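Local coordinates for uncharacterized protein (Pyrococcus horikoshii, PDB 2P8T) that is of unknown function but may bind ATP and act as an aminoacyl-tRNA ligase, at residues 75-78 against 79-83; 141-144 against 145-148; 109-112 against 113-116. All blocks are in the same frame, centred on the assembly; numbering follows the deposited sequence.

All three contacts are short-range, each within a single run of chain. Contact 1 sits in helix 71-81 and the turn after it, on the side of the N-terminal helix-turn-helix region. Contacts 3 and 2, in that order along the chain, belong to the part built round the five-stranded antiparallel sheet: contact 3 on helix 110-119, contact 2 in the loop from strand 134-136 to helix 149-154. Centres lie about 18 Å apart for contacts 2 and 3, about 25 Å for 1 and 3, and about 29 Å for 1 and 2. None touch; the nearest atoms of contacts 2 and 3 are still about 10 Å apart. With the function unknown, none can be tied to a site.

Contact 1: 75-78 against 79-83; sequences EIRD and KLLSM
Leu81 and Arg77, one helical turn apart, carry the side-chain part of this contact. The CD1 methyl of Leu81 lies beside Arg77 NH1, oblique to the guanidinium. Arg77 gets there with CG anti to the backbone N (chi1 -157°) and a chain stretched out as far as NE, while the body of Leu81 rests on the carbonyl of Arg77. Cutting Leu81 back to an alanine would remove CG and both methyls, and is likely to leave the flank of NH1 and the neighbouring Glu86 without their apolar cover, though the polar bonds of Arg77 would remain. The same two residues share a backbone bond, Leu81 N to Arg77 O at 2.9 Å. One step back, Leu80 N reaches Ile76 O (3.0 Å) in the carbonyl plane, and before it Lys79 N bonds to Glu75 O at 3.1 Å. The aliphatic part of Lys79 runs over that Glu75 oxygen, Lys79 CG 3.3 Å from Glu75 O. The series then weakens: Ser82 N to Asp78 O is a bent, weak bond, and Ser82 turns its hydroxyl back along the helix, OG giving a hydrogen bond to Lys79 O at 2.7 Å.

Further out, the Arg77 guanidinium is bonded to Ile24 O, Phe25 O and, by a salt bridge, Glu86, which together fix its rotation; the methyl of Leu81 merely lies alongside. Asp78 pairs with Lys74, and Ile76 and Leu80 face helix 17-26 and helix 193-196. Near the C-terminal end, Leu81 O accepts from Lys103 NZ, and Met83 pairs through its backbone with Lys103. Amphipathic packing of this kind fits a winged helix-turn-helix domain in which helix 71-81, following the hairpin 60-62/67-69, packs back on the first helix and leads out toward the neighbouring sheet.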
loop_
_atom_site.group_PDB
_atom_site.type_symbol
_atom_site.label_atom_id
_atom_site.label_comp_id
_atom_site.label_asym_id
_atom_site.label_seq_id
_atom_site.Cartn_x
_atom_site.Cartn_y
_atom_site.Cartn_z
ATOM N N GLU A 75 -14.765 8.299 4.031
ATOM C CA GLU A 75 -14.827 7.671 5.345
ATOM C C GLU A 75 -14.019 6.374 5.289
ATOM O O GLU A 75 -13.322 6.017 6.238
ATOM C CB GLU A 75 -16.264 7.357 5.775
ATOM C CG GLU A 75 -17.142 8.582 6.061
ATOM C CD GLU A 75 -18.571 8.206 6.413
ATOM O OE1 GLU A 75 -19.118 7.253 5.797
ATOM O OE2 GLU A 75 -19.161 8.871 7.296
ATOM N N ILE A 76 -14.119 5.673 4.164
ATOM C CA ILE A 76 -13.332 4.452 3.984
ATOM C C ILE A 76 -11.832 4.733 3.981
ATOM O O ILE A 76 -11.084 4.063 4.688
ATOM C CB ILE A 76 -13.754 3.673 2.721
ATOM C CG1 ILE A 76 -15.104 3.000 2.966
ATOM C CG2 ILE A 76 -12.703 2.597 2.371
ATOM C CD1 ILE A 76 -15.809 2.508 1.666
ATOM N N ARG A 77 -11.406 5.717 3.189
ATOM C CA ARG A 77 -9.999 6.125 3.129
ATOM C C ARG A 77 -9.470 6.584 4.488
ATOM O O ARG A 77 -8.333 6.272 4.862
ATOM C CB ARG A 77 -9.808 7.252 2.119
ATOM C CG ARG A 77 -8.371 7.339 1.593
ATOM C CD ARG A 77 -8.161 8.463 0.567
ATOM N NE ARG A 77 -6.841 8.307 -0.060
ATOM C CZ ARG A 77 -5.691 8.652 0.530
ATOM N NH1 ARG A 77 -5.703 9.210 1.728
ATOM N NH2 ARG A 77 -4.531 8.453 -0.077
ATOM N N ASP A 78 -10.286 7.341 5.219
ATOM C CA ASP A 78 -9.870 7.807 6.546
ATOM C C ASP A 78 -9.626 6.636 7.481
ATOM O O ASP A 78 -8.634 6.607 8.226
ATOM C CB ASP A 78 -10.889 8.786 7.143
ATOM C CG ASP A 78 -10.913 10.117 6.425
ATOM O OD1 ASP A 78 -10.007 10.401 5.612
ATOM O OD2 ASP A 78 -11.851 10.902 6.686
ATOM N N LYS A 79 -10.517 5.654 7.415
ATOM C CA LYS A 79 -10.336 4.409 8.122
ATOM C C LYS A 79 -9.040 3.680 7.706
ATOM O O LYS A 79 -8.356 3.146 8.559
ATOM C CB LYS A 79 -11.560 3.518 7.951
ATOM C CG LYS A 79 -12.785 4.004 8.754
ATOM C CD LYS A 79 -14.080 3.287 8.338
ATOM C CE LYS A 79 -15.314 4.022 8.871
ATOM N NZ LYS A 79 -15.281 4.110 10.375
ATOM N N LEU A 80 -8.710 3.677 6.413
ATOM C CA LEU A 80 -7.453 3.054 5.954
ATOM C C LEU A 80 -6.231 3.764 6.506
ATOM O O LEU A 80 -5.266 3.118 6.938
ATOM C CB LEU A 80 -7.360 3.008 4.423
ATOM C CG LEU A 80 -8.216 1.948 3.734
ATOM C CD1 LEU A 80 -8.081 2.086 2.212
ATOM C CD2 LEU A 80 -7.796 0.534 4.176
ATOM N N LEU A 81 -6.300 5.092 6.533
ATOM C CA LEU A 81 -5.202 5.904 7.035
ATOM C C LEU A 81 -5.065 5.862 8.548
ATOM O O LEU A 81 -4.051 6.312 9.089
ATOM C CB LEU A 81 -5.331 7.335 6.554
ATOM C CG LEU A 81 -4.906 7.594 5.122
ATOM C CD1 LEU A 81 -5.217 9.038 4.822
ATOM C CD2 LEU A 81 -3.423 7.296 4.898
ATOM N N SER A 82 -6.068 5.324 9.237
ATOM C CA SER A 82 -5.929 5.024 10.669
ATOM C C SER A 82 -5.055 3.791 10.933
ATOM O O SER A 82 -4.532 3.638 12.037
ATOM C CB SER A 82 -7.295 4.861 11.365
ATOM O OG SER A 82 -7.884 3.579 11.140
ATOM N N MET A 83 -4.905 2.914 9.942
ATOM C CA MET A 83 -4.141 1.679 10.135
ATOM C C MET A 83 -2.860 1.604 9.294
ATOM O O MET A 83 -2.010 0.735 9.519
ATOM C CB MET A 83 -5.032 0.420 9.977
ATOM C CG MET A 83 -5.696 0.133 8.610
ATOM S SD MET A 83 -7.006 -1.192 8.637
ATOM C CE MET A 83 -8.354 -0.237 9.307
#

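Contact 2: 141-144 against 145-148; sequences FRPL and KEMY
The guanidinium of Arg142 meets Met147 at its edge: Met147 SD lies near the guanidinium plane, 4.1 Å from Arg142 NH2. Arg142 also makes a cation-pi contact with Phe137 and a salt bridge through NH1 to Asp140, so the sulfur is a lesser neighbour of a group already held. The other flat group is the ring of Tyr148. Leu144 CD1 comes to Tyr148 CD2 at 3.9 Å, approaching the ring obliquely, and the two side chains cross at about a right angle. With CG anti to the backbone N (chi1 173°), Leu144 sends CD1 to the tyrosine; the side chain also packs on Met126 and Leu128 of strand 124-131. Beyond the ring, Tyr148 OH is hydrogen-bonded to Asp93.

Pro143 offers its ring to two charged chains. Lys145 crosses it obliquely, NZ 3.9 Å from Pro143 CB, with a bend at the last torsion (chi4 54°); its ammonium also has a long, weak ion pair with Glu134. Glu146 brings its carboxylate carbon CD to within 4.0 Å of Pro143 CD. These are plain van der Waals contacts with aliphatic carbons.

The backbone is tied at Leu144 O, which two N-H groups grip. Tyr148 N is 2.9 Å from Leu144 O, nearly along the carbonyl direction, whereas Met147 N, 3.0 Å from the same Leu144 O, lies above the carbonyl plane. A longer, weak bond runs from Glu146 N to Pro143 O. The pair at Leu144 O amounts to a beta turn over 144-147 enclosed by a wider alpha turn that reaches Tyr148. Such overlapping turns, in which 145-147 have helical backbone angles, bring the chain from edge strand 134-136 to Tyr148, the N-cap residue of helix 149-154, in the sheet-bearing DUF4443 region.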
loop_
_atom_site.group_PDB
_atom_site.type_symbol
_atom_site.label_atom_id
_atom_site.label_comp_id
_atom_site.label_asym_id
_atom_site.label_seq_id
_atom_site.Cartn_x
_atom_site.Cartn_y
_atom_site.Cartn_z
ATOM N N PHE A 141 17.829 -5.361 15.361
ATOM C CA PHE A 141 17.431 -3.987 15.690
ATOM C C PHE A 141 18.413 -2.913 15.197
ATOM O O PHE A 141 18.463 -1.806 15.727
ATOM C CB PHE A 141 17.103 -3.854 17.193
ATOM C CG PHE A 141 16.054 -4.831 17.667
ATOM C CD1 PHE A 141 14.707 -4.626 17.375
ATOM C CD2 PHE A 141 16.412 -5.965 18.378
ATOM C CE1 PHE A 141 13.725 -5.529 17.798
ATOM C CE2 PHE A 141 15.442 -6.888 18.804
ATOM C CZ PHE A 141 14.095 -6.669 18.510
ATOM N N ARG A 142 19.171 -3.236 14.151
ATOM C CA ARG A 142 20.019 -2.249 13.486
ATOM C C ARG A 142 19.163 -1.278 12.657
ATOM O O ARG A 142 18.147 -1.682 12.065
ATOM C CB ARG A 142 21.087 -2.951 12.620
ATOM C CG ARG A 142 20.521 -3.718 11.417
ATOM C CD ARG A 142 21.500 -4.745 10.808
ATOM N NE ARG A 142 21.079 -5.129 9.466
ATOM C CZ ARG A 142 20.290 -6.163 9.164
ATOM N NH1 ARG A 142 19.840 -6.984 10.102
ATOM N NH2 ARG A 142 19.958 -6.376 7.894
ATOM N N PRO A 143 19.539 0.014 12.627
ATOM C CA PRO A 143 18.720 0.954 11.868
ATOM C C PRO A 143 18.783 0.740 10.377
ATOM O O PRO A 143 19.850 0.430 9.829
ATOM C CB PRO A 143 19.322 2.317 12.233
ATOM C CG PRO A 143 20.041 2.057 13.521
ATOM C CD PRO A 143 20.632 0.713 13.322
ATOM N N LEU A 144 17.625 0.875 9.739
ATOM C CA LEU A 144 17.512 0.999 8.289
ATOM C C LEU A 144 18.437 2.055 7.663
ATOM O O LEU A 144 18.978 1.841 6.588
ATOM C CB LEU A 144 16.073 1.392 7.948
ATOM C CG LEU A 144 15.745 1.737 6.499
ATOM C CD1 LEU A 144 15.942 0.492 5.603
ATOM C CD2 LEU A 144 14.327 2.290 6.383
ATOM N N LYS A 145 18.574 3.219 8.304
ATOM C CA LYS A 145 19.289 4.340 7.671
ATOM C C LYS A 145 20.790 4.082 7.445
ATOM O O LYS A 145 21.453 4.795 6.665
ATOM C CB LYS A 145 19.092 5.634 8.480
ATOM C CG LYS A 145 19.725 5.586 9.846
ATOM C CD LYS A 145 19.320 6.802 10.671
ATOM C CE LYS A 145 19.340 6.482 12.159
ATOM N NZ LYS A 145 20.631 5.925 12.654
ATOM N N GLU A 146 21.320 3.067 8.116
ATOM C CA GLU A 146 22.710 2.653 7.908
ATOM C C GLU A 146 22.911 2.033 6.532
ATOM O O GLU A 146 23.960 2.201 5.920
ATOM C CB GLU A 146 23.140 1.671 8.976
ATOM C CG GLU A 146 23.194 2.284 10.363
ATOM C CD GLU A 146 23.992 1.450 11.329
ATOM O OE1 GLU A 146 24.006 0.196 11.187
ATOM O OE2 GLU A 146 24.605 2.059 12.237
ATOM N N MET A 147 21.892 1.326 6.044
ATOM C CA MET A 147 21.952 0.707 4.714
ATOM C C MET A 147 21.300 1.585 3.662
ATOM O O MET A 147 21.785 1.649 2.535
ATOM C CB MET A 147 21.247 -0.675 4.709
ATOM C CG MET A 147 21.866 -1.766 5.613
ATOM S SD MET A 147 21.170 -3.444 5.349
ATOM C CE MET A 147 21.744 -3.685 3.632
ATOM N N TYR A 148 20.170 2.228 4.011
ATOM C CA TYR A 148 19.371 3.002 3.046
ATOM C C TYR A 148 18.958 4.390 3.568
ATOM O O TYR A 148 17.782 4.639 3.865
ATOM C CB TYR A 148 18.118 2.228 2.595
ATOM C CG TYR A 148 18.470 0.906 1.957
ATOM C CD1 TYR A 148 18.864 0.832 0.614
ATOM C CD2 TYR A 148 18.434 -0.250 2.697
ATOM C CE1 TYR A 148 19.208 -0.398 0.030
ATOM C CE2 TYR A 148 18.776 -1.477 2.128
ATOM C CZ TYR A 148 19.145 -1.537 0.797
ATOM O OH TYR A 148 19.491 -2.770 0.287
#

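Contact 3: 109-112 against 113-116; sequences KSIE and LRDE
Lys109 stands at the N-cap of helix 110-119, the connection of a split beta-alpha-beta unit between strands 95-102 and 124-131, and Lys109 O takes the N-H of Leu113, with N 3.1 Å away; the side chain of Leu113, buried, packs on Val182 and Ile185 of helix 172-187. Ser110 follows with O accepting from Arg114 N (2.9 Å), while its hydroxyl is hydrogen-bonded to Ile127 O of strand 124-131, pinning the helix start to the sheet. Ile111 O accepts Asp115 N at 3.1 Å, and its side chain lies side by side with Arg114, both pointing the same way. With CG1 anti to the backbone N (chi1 -166°), Ile111 CG1 reaches the guanidinium edge, 3.6 Å from Arg114 NH2, and CD1 falls in the guanidinium plane. The carboxylate of Asp115 lies over one face of that guanidinium, offset toward the rim; Asp115 OD1 sits 2.8 Å from Arg114 NH2 but well out of the plane, so charge alone links them. Glu112 closes the run: its O accepts Glu116 N at 3.0 Å and, in addition, a hydrogen from a water 2.8 Å away, which donates its other hydrogen to Glu116 OE2 at 3.0 Å.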
loop_
_atom_site.group_PDB
_atom_site.type_symbol
_atom_site.label_atom_id
_atom_site.label_comp_id
_atom_site.label_asym_id
_atom_site.label_seq_id
_atom_site.Cartn_x
_atom_site.Cartn_y
_atom_site.Cartn_z
ATOM N N LYS A 109 6.424 -12.593 10.582
ATOM C CA LYS A 109 7.721 -13.091 10.189
ATOM C C LYS A 109 8.107 -12.380 8.908
ATOM O O LYS A 109 7.479 -12.591 7.867
ATOM C CB LYS A 109 7.663 -14.612 9.976
ATOM C CG LYS A 109 6.996 -15.383 11.118
ATOM C CD LYS A 109 7.762 -15.239 12.431
ATOM C CE LYS A 109 9.187 -15.808 12.328
ATOM N NZ LYS A 109 10.160 -15.003 13.126
ATOM N N SER A 110 9.135 -11.539 8.992
ATOM C CA SER A 110 9.551 -10.710 7.869
ATOM C C SER A 110 9.862 -11.540 6.631
ATOM O O SER A 110 9.461 -11.177 5.552
ATOM C CB SER A 110 10.771 -9.850 8.238
ATOM O OG SER A 110 10.456 -8.964 9.299
ATOM N N ILE A 111 10.566 -12.662 6.795
ATOM C CA ILE A 111 10.972 -13.461 5.640
ATOM C C ILE A 111 9.747 -14.015 4.895
ATOM O O ILE A 111 9.725 -14.054 3.667
ATOM C CB ILE A 111 11.990 -14.593 6.024
ATOM C CG1 ILE A 111 12.652 -15.169 4.763
ATOM C CG2 ILE A 111 11.322 -15.665 6.868
ATOM C CD1 ILE A 111 14.033 -15.782 5.010
ATOM N N GLU A 112 8.722 -14.397 5.652
ATOM C CA GLU A 112 7.477 -14.891 5.068
ATOM C C GLU A 112 6.776 -13.797 4.272
ATOM O O GLU A 112 6.317 -14.014 3.146
ATOM C CB GLU A 112 6.567 -15.459 6.165
ATOM C CG GLU A 112 7.194 -16.620 6.932
ATOM C CD GLU A 112 6.195 -17.413 7.751
ATOM O OE1 GLU A 112 4.997 -17.052 7.758
ATOM O OE2 GLU A 112 6.611 -18.407 8.393
ATOM N N LEU A 113 6.728 -12.593 4.836
ATOM C CA LEU A 113 6.082 -11.485 4.143
ATOM C C LEU A 113 6.863 -11.079 2.889
ATOM O O LEU A 113 6.269 -10.734 1.871
ATOM C CB LEU A 113 5.902 -10.300 5.095
ATOM C CG LEU A 113 4.984 -10.554 6.303
ATOM C CD1 LEU A 113 4.929 -9.322 7.186
ATOM C CD2 LEU A 113 3.584 -10.940 5.877
ATOM N N ARG A 114 8.195 -11.138 2.970
ATOM C CA ARG A 114 9.017 -10.841 1.817
ATOM C C ARG A 114 8.674 -11.796 0.671
ATOM O O ARG A 114 8.524 -11.372 -0.460
ATOM C CB ARG A 114 10.498 -10.971 2.148
ATOM C CG ARG A 114 11.380 -10.687 0.939
ATOM C CD ARG A 114 12.798 -11.091 1.159
ATOM N NE ARG A 114 13.016 -12.479 1.596
ATOM C CZ ARG A 114 13.138 -13.526 0.792
ATOM N NH1 ARG A 114 12.995 -13.375 -0.514
ATOM N NH2 ARG A 114 13.378 -14.736 1.294
ATOM N N ASP A 115 8.579 -13.083 0.988
ATOM C CA ASP A 115 8.286 -14.122 -0.008
ATOM C C ASP A 115 6.917 -13.887 -0.648
ATOM O O ASP A 115 6.758 -14.040 -1.870
ATOM C CB ASP A 115 8.351 -15.507 0.645
ATOM C CG ASP A 115 9.768 -15.902 1.052
ATOM O OD1 ASP A 115 10.737 -15.274 0.562
ATOM O OD2 ASP A 115 9.915 -16.850 1.862
ATOM N N GLU A 116 5.937 -13.498 0.172
ATOM C CA GLU A 116 4.613 -13.116 -0.350
ATOM C C GLU A 116 4.713 -11.883 -1.236
ATOM O O GLU A 116 4.035 -11.812 -2.261
ATOM C CB GLU A 116 3.587 -12.901 0.778
ATOM C CG GLU A 116 3.149 -14.176 1.511
ATOM C CD GLU A 116 2.732 -15.304 0.569
ATOM O OE1 GLU A 116 1.820 -15.088 -0.259
ATOM O OE2 GLU A 116 3.344 -16.394 0.643
HETATM O O HOH W 1 5.485 -16.662 2.754
#